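Avidin (Gallus gallus, PDB 4U46) binds biotin as a tetramer in its native form, and in this mutant probably serves as an artificial receptor for other small molecules such as sterols. Local coordinates at residues Lys49-His54 / Val72-Ser77; Lys94-Thr99 / Tyr121-Arg126. All blocks are in the same frame, centred on the assembly; numbering follows the deposited sequence.

How the contacts relate
Contacts 1 and 2 belong to the same antiparallel barrel but to different parts of its wall, on opposite sides of the chain's centre. Their centres lie about 20 Å apart, their nearest atoms about 8 Å. Both are partly buried and both reach the second subunit. Contact 1 joins strand 48-57 to the end of strand 67-73 and the loop beyond, so paired backbone soon gives way to a serine hydroxyl, a proline ring and lysine chains. Contact 2 pairs strands 95-104 and 117-126 more continuously; Leu-97 and Phe-124 pack inside beside polar Thr-99 and Asn-122, the outer face turns to other subunits, and a salt bridge closes one end, far tighter than contact 1's long ion pair.

Contact 1: Lys49-His54 / Val72-Ser77; sequences KESPLH and VNWKFS
Asn-73 N donates to Pro-52 O at 3.1 Å, almost head-on to the carbonyl (C=O...N angle 172°), and the same oxygen receives a CA-H...O contact from Val-72. Further along, where the backbones have parted, a side chain makes the second hydrogen bond: Ser-51 OG, anti to its own carbonyl carbon (chi1 -75°), accepts Lys-75 N at 3.0 Å. An alanine in place of Ser-51 would probably leave the Lys-75 N-H without its mate and the turn after Trp-74 less firmly tied to the strand.

Apolar packing accompanies these bonds. Leu-53 CB and Val-72 CG2 touch at 4.1 Å on the same side of the sheet, while Val-72 CG1 lies over one face of the Trp-74 indole, toward its rim. The indole N-H is engaged by Thr-81. Lys-49 CB comes within 3.5 Å of Phe-76 CD2, and the Pro-52 ring is crossed at about a right angle by the Lys-75 chain, CD to CD 3.7 Å. Asn-73 packs on Arg-30 of the second subunit.

Charge contributes little: Glu-50 OE2 and Lys-75 NZ form a long salt bridge of 3.8 Å at the exposed margin. The whole is a beta hairpin of the avidin barrel, taken where strand 67-73 gives way to the loop leading into strand 80-89.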
loop_
_atom_site.group_PDB
_atom_site.type_symbol
_atom_site.label_atom_id
_atom_site.label_comp_id
_atom_site.label_asym_id
_atom_site.label_seq_id
_atom_site.Cartn_x
_atom_site.Cartn_y
_atom_site.Cartn_z
ATOM N N LYS A 49 5.964 -3.447 25.172
ATOM C CA LYS A 49 7.327 -3.595 24.638
ATOM C C LYS A 49 7.844 -2.294 23.974
ATOM O O LYS A 49 7.083 -1.583 23.338
ATOM C CB LYS A 49 7.397 -4.729 23.605
ATOM C CG LYS A 49 7.343 -6.136 24.181
ATOM C CD LYS A 49 8.432 -6.365 25.230
ATOM C CE LYS A 49 8.488 -7.806 25.695
ATOM N NZ LYS A 49 7.176 -8.269 26.232
ATOM N N GLU A 50 9.149 -2.073 24.111
ATOM C CA GLU A 50 9.880 -0.886 23.678
ATOM C C GLU A 50 10.810 -1.313 22.522
ATOM O O GLU A 50 11.380 -2.400 22.571
ATOM C CB GLU A 50 10.720 -0.364 24.847
ATOM C CG GLU A 50 11.712 -1.389 25.486
ATOM C CD GLU A 50 11.065 -2.654 26.120
ATOM O OE1 GLU A 50 9.961 -2.565 26.689
ATOM O OE2 GLU A 50 11.653 -3.758 26.056
ATOM N N SER A 51 10.926 -0.505 21.467
ATOM C CA SER A 51 11.798 -0.832 20.374
ATOM C C SER A 51 12.427 0.451 19.787
ATOM O O SER A 51 11.795 1.517 19.758
ATOM C CB SER A 51 11.066 -1.577 19.274
ATOM O OG SER A 51 10.774 -2.942 19.572
ATOM N N PRO A 52 13.653 0.354 19.316
ATOM C CA PRO A 52 14.234 1.562 18.753
ATOM C C PRO A 52 13.658 1.922 17.375
ATOM O O PRO A 52 13.306 1.030 16.565
ATOM C CB PRO A 52 15.751 1.236 18.693
ATOM C CG PRO A 52 15.783 -0.251 18.501
ATOM C CD PRO A 52 14.570 -0.801 19.233
ATOM N N LEU A 53 13.602 3.227 17.110
ATOM C CA LEU A 53 13.350 3.746 15.750
ATOM C C LEU A 53 14.464 4.727 15.308
ATOM O O LEU A 53 15.081 5.433 16.142
ATOM C CB LEU A 53 11.910 4.376 15.608
ATOM C CG LEU A 53 11.675 5.668 16.383
ATOM C CD1 LEU A 53 12.048 6.838 15.485
ATOM C CD2 LEU A 53 10.247 5.867 16.916
ATOM N N HIS A 54 14.687 4.761 14.007
ATOM C CA HIS A 54 15.594 5.716 13.343
ATOM C C HIS A 54 14.995 6.265 12.061
ATOM O O HIS A 54 14.511 5.495 11.226
ATOM C CB HIS A 54 16.899 5.012 12.930
ATOM C CG HIS A 54 17.488 4.234 14.049
ATOM N ND1 HIS A 54 18.332 4.811 14.976
ATOM C CD2 HIS A 54 17.229 2.980 14.495
ATOM C CE1 HIS A 54 18.661 3.904 15.886
ATOM N NE2 HIS A 54 18.008 2.785 15.618
ATOM N N VAL A 72 11.197 1.181 12.412
ATOM C CA VAL A 72 11.146 0.589 13.734
ATOM C C VAL A 72 11.754 -0.818 13.631
ATOM O O VAL A 72 11.271 -1.690 12.881
ATOM C CB VAL A 72 9.731 0.471 14.296
ATOM C CG1 VAL A 72 9.796 -0.064 15.727
ATOM C CG2 VAL A 72 8.998 1.800 14.262
ATOM N N ASN A 73 12.817 -1.032 14.360
ATOM C CA ASN A 73 13.534 -2.305 14.313
ATOM C C ASN A 73 13.078 -3.121 15.547
ATOM O O ASN A 73 13.609 -2.968 16.650
ATOM C CB ASN A 73 15.034 -2.062 14.271
ATOM C CG ASN A 73 15.832 -3.337 14.035
ATOM O OD1 ASN A 73 15.290 -4.411 13.750
ATOM N ND2 ASN A 73 17.126 -3.223 14.184
ATOM N N TRP A 74 11.998 -3.873 15.360
ATOM C CA TRP A 74 11.230 -4.501 16.464
ATOM C C TRP A 74 12.160 -5.455 17.243
ATOM O O TRP A 74 12.933 -6.152 16.640
ATOM C CB TRP A 74 10.039 -5.282 15.943
ATOM C CG TRP A 74 9.007 -4.425 15.260
ATOM C CD1 TRP A 74 8.694 -4.439 13.955
ATOM C CD2 TRP A 74 8.177 -3.462 15.865
ATOM N NE1 TRP A 74 7.734 -3.533 13.682
ATOM C CE2 TRP A 74 7.385 -2.905 14.841
ATOM C CE3 TRP A 74 8.023 -2.997 17.173
ATOM C CZ2 TRP A 74 6.461 -1.909 15.081
ATOM C CZ3 TRP A 74 7.118 -2.035 17.413
ATOM C CH2 TRP A 74 6.329 -1.481 16.373
ATOM N N LYS A 75 12.153 -5.352 18.563
ATOM C CA LYS A 75 13.121 -6.079 19.405
ATOM C C LYS A 75 12.586 -7.448 19.839
ATOM O O LYS A 75 13.355 -8.283 20.296
ATOM C CB LYS A 75 13.456 -5.276 20.656
ATOM C CG LYS A 75 14.651 -4.365 20.517
ATOM C CD LYS A 75 14.828 -3.519 21.785
ATOM C CE LYS A 75 15.380 -4.324 22.950
ATOM N NZ LYS A 75 15.006 -3.702 24.252
ATOM N N PHE A 76 11.289 -7.657 19.638
ATOM C CA PHE A 76 10.606 -8.888 20.010
ATOM C C PHE A 76 10.081 -9.688 18.812
ATOM O O PHE A 76 9.366 -10.660 18.969
ATOM C CB PHE A 76 9.470 -8.519 20.968
ATOM C CG PHE A 76 8.471 -7.537 20.379
ATOM C CD1 PHE A 76 7.498 -7.957 19.492
ATOM C CD2 PHE A 76 8.538 -6.188 20.690
ATOM C CE1 PHE A 76 6.601 -7.047 18.920
ATOM C CE2 PHE A 76 7.654 -5.277 20.127
ATOM C CZ PHE A 76 6.676 -5.713 19.245
ATOM N N SER A 77 10.491 -9.321 17.603
ATOM C CA SER A 77 9.980 -9.914 16.406
ATOM C C SER A 77 11.093 -9.928 15.341
ATOM O O SER A 77 12.007 -9.112 15.425
ATOM C CB SER A 77 8.765 -9.059 15.945
ATOM O OG SER A 77 8.365 -9.455 14.650
#

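Contact 2: Lys94-Thr99 / Tyr121-Arg126. Unlike the reference sequence in segment 121-126: Tyr-121 (reference Ile).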
loop_
_atom_site.group_PDB
_atom_site.type_symbol
_atom_site.label_atom_id
_atom_site.label_comp_id
_atom_site.label_asym_id
_atom_site.label_seq_id
_atom_site.Cartn_x
_atom_site.Cartn_y
_atom_site.Cartn_z
ATOM N N LYS A 94 -3.183 22.543 16.397
ATOM C CA LYS A 94 -2.462 21.437 17.026
ATOM C C LYS A 94 -1.616 20.674 15.993
ATOM O O LYS A 94 -2.018 20.530 14.851
ATOM C CB LYS A 94 -3.417 20.471 17.721
ATOM C CG LYS A 94 -3.623 20.811 19.192
ATOM C CD LYS A 94 -4.954 20.329 19.742
ATOM C CE LYS A 94 -4.947 18.879 20.216
ATOM N NZ LYS A 94 -4.659 17.889 19.139
ATOM N N GLU A 95 -0.452 20.187 16.421
ATOM C CA GLU A 95 0.401 19.366 15.544
ATOM C C GLU A 95 -0.176 17.969 15.427
ATOM O O GLU A 95 -0.544 17.375 16.415
ATOM C CB GLU A 95 1.821 19.258 16.112
ATOM C CG GLU A 95 2.611 20.550 16.090
ATOM C CD GLU A 95 3.784 20.485 17.043
ATOM O OE1 GLU A 95 3.515 20.435 18.267
ATOM O OE2 GLU A 95 4.950 20.448 16.585
ATOM N N VAL A 96 -0.223 17.430 14.218
ATOM C CA VAL A 96 -0.640 16.078 13.996
ATOM C C VAL A 96 0.266 15.370 12.953
ATOM O O VAL A 96 0.626 15.953 11.925
ATOM C CB VAL A 96 -2.112 16.030 13.553
ATOM C CG1 VAL A 96 -2.342 16.829 12.331
ATOM C CG2 VAL A 96 -2.549 14.624 13.290
ATOM N N LEU A 97 0.696 14.163 13.282
ATOM C CA LEU A 97 1.416 13.320 12.323
ATOM C C LEU A 97 0.449 12.400 11.615
ATOM O O LEU A 97 -0.185 11.545 12.234
ATOM C CB LEU A 97 2.502 12.527 13.023
ATOM C CG LEU A 97 3.426 13.232 14.014
ATOM C CD1 LEU A 97 4.494 12.220 14.438
ATOM C CD2 LEU A 97 4.054 14.408 13.324
ATOM N N LYS A 98 0.291 12.600 10.308
ATOM C CA LYS A 98 -0.481 11.709 9.486
ATOM C C LYS A 98 0.523 10.778 8.819
ATOM O O LYS A 98 1.410 11.288 8.120
ATOM C CB LYS A 98 -1.225 12.476 8.393
ATOM C CG LYS A 98 -2.131 13.583 8.921
ATOM C CD LYS A 98 -3.405 13.066 9.519
ATOM C CE LYS A 98 -4.614 13.289 8.622
ATOM N NZ LYS A 98 -4.807 12.154 7.675
ATOM N N THR A 99 0.421 9.477 9.116
ATOM C CA THR A 99 1.360 8.442 8.611
ATOM C C THR A 99 0.688 7.271 7.940
ATOM O O THR A 99 -0.494 6.943 8.175
ATOM C CB THR A 99 2.299 7.852 9.728
ATOM O OG1 THR A 99 1.560 6.977 10.600
ATOM C CG2 THR A 99 2.892 8.960 10.553
ATOM N N TYR A 121 -2.238 2.568 8.533
ATOM C CA TYR A 121 -2.073 3.977 8.800
ATOM C C TYR A 121 -2.073 4.262 10.299
ATOM O O TYR A 121 -2.480 3.398 11.072
ATOM C CB TYR A 121 -3.146 4.734 8.078
ATOM C CG TYR A 121 -4.562 4.287 8.464
ATOM C CD1 TYR A 121 -5.153 3.216 7.816
ATOM C CD2 TYR A 121 -5.297 4.953 9.417
ATOM C CE1 TYR A 121 -6.452 2.808 8.123
ATOM C CE2 TYR A 121 -6.603 4.530 9.757
ATOM C CZ TYR A 121 -7.177 3.468 9.095
ATOM O OH TYR A 121 -8.505 3.014 9.355
ATOM N N ASN A 122 -1.547 5.412 10.709
ATOM C CA ASN A 122 -1.657 5.877 12.102
ATOM C C ASN A 122 -1.700 7.405 12.117
ATOM O O ASN A 122 -1.100 8.065 11.246
ATOM C CB ASN A 122 -0.494 5.388 12.962
ATOM C CG ASN A 122 -0.745 4.047 13.577
ATOM O OD1 ASN A 122 -0.044 3.102 13.267
ATOM N ND2 ASN A 122 -1.785 3.938 14.421
ATOM N N ILE A 123 -2.452 7.946 13.076
ATOM C CA ILE A 123 -2.512 9.354 13.312
ATOM C C ILE A 123 -1.992 9.600 14.747
ATOM O O ILE A 123 -2.454 8.998 15.681
ATOM C CB ILE A 123 -3.941 9.879 13.084
ATOM C CG1 ILE A 123 -4.415 9.565 11.663
ATOM C CG2 ILE A 123 -4.002 11.364 13.426
ATOM C CD1 ILE A 123 -5.850 9.974 11.407
ATOM N N PHE A 124 -1.017 10.473 14.914
ATOM C CA PHE A 124 -0.363 10.695 16.183
ATOM C C PHE A 124 -0.586 12.151 16.577
ATOM O O PHE A 124 -0.527 13.052 15.721
ATOM C CB PHE A 124 1.178 10.492 16.095
ATOM C CG PHE A 124 1.614 9.099 15.827
ATOM C CD1 PHE A 124 1.789 8.203 16.868
ATOM C CD2 PHE A 124 1.889 8.673 14.507
ATOM C CE1 PHE A 124 2.189 6.896 16.613
ATOM C CE2 PHE A 124 2.344 7.379 14.248
ATOM C CZ PHE A 124 2.478 6.481 15.293
ATOM N N THR A 125 -0.813 12.387 17.866
ATOM C CA THR A 125 -0.903 13.744 18.416
ATOM C C THR A 125 -0.035 13.753 19.643
ATOM O O THR A 125 0.285 12.694 20.176
ATOM C CB THR A 125 -2.358 14.142 18.836
ATOM O OG1 THR A 125 -2.926 13.109 19.657
ATOM C CG2 THR A 125 -3.200 14.330 17.651
ATOM N N ARG A 126 0.371 14.946 20.060
ATOM C CA ARG A 126 1.343 15.083 21.115
ATOM C C ARG A 126 0.855 14.541 22.429
ATOM O O ARG A 126 -0.342 14.624 22.747
ATOM C CB ARG A 126 1.774 16.522 21.290
ATOM C CG ARG A 126 2.827 16.945 20.320
ATOM C CD ARG A 126 3.591 18.129 20.842
ATOM N NE ARG A 126 4.549 18.589 19.857
ATOM C CZ ARG A 126 5.709 17.999 19.623
ATOM N NH1 ARG A 126 6.069 16.919 20.315
ATOM N NH2 ARG A 126 6.506 18.498 18.700
HETATM O O HOH W 1 -0.650 17.465 19.079
#
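The carboxylate of Glu-95 overlaps the side of the Arg-126 guanidinium, which grips it with two nitrogens. The shorter bond runs from Arg-126 NE to Glu-95 OE1 at 2.6 Å, 161° at the hydrogen. OE1 lies near the guanidinium plane, yet NE approaches it from above the carboxylate, since the two planes are turned 51° apart. Arg-126 NH2 reaches Glu-95 OE2 on the syn side but tilted well out of the carboxylate plane, at 3.3 Å. Each group has a second anchor, Ser-9 N for the acid and Thr-11 O for the base, which should fix their rotation. Beside this bridge a water accepts from Arg-126 N (2.9 Å) and donates to Glu-95 O (2.7 Å), filling in between the backbones.

From there the strands pair antiparallel in the wall of the eight-stranded avidin barrel, with Leu-97 opposite Phe-124 and Thr-99 opposite Asn-122 as hydrogen-bonded pairs. Thr-99 adds a bond of its own: OG1, set between its backbone N and carbonyl carbon (chi1 73°), donates to Asn-122 O at 2.9 Å, so that oxygen takes both the N-H and the hydroxyl of one residue. The hydroxyl oxygen also sits at the ring edge of Phe-124, whose CB rests 3.9 Å from Leu-97 CB; Trp-14 packs against both Leu-97 and Phe-124.

On the other face Val-96 CG2 and Ile-123 CG2 touch at 3.6 Å. Lys-98 NZ forms a salt bridge with Asp-113 of the second subunit, and Tyr-121, isoleucine in the reference sequence, stacks on Tyr-121 of the third subunit.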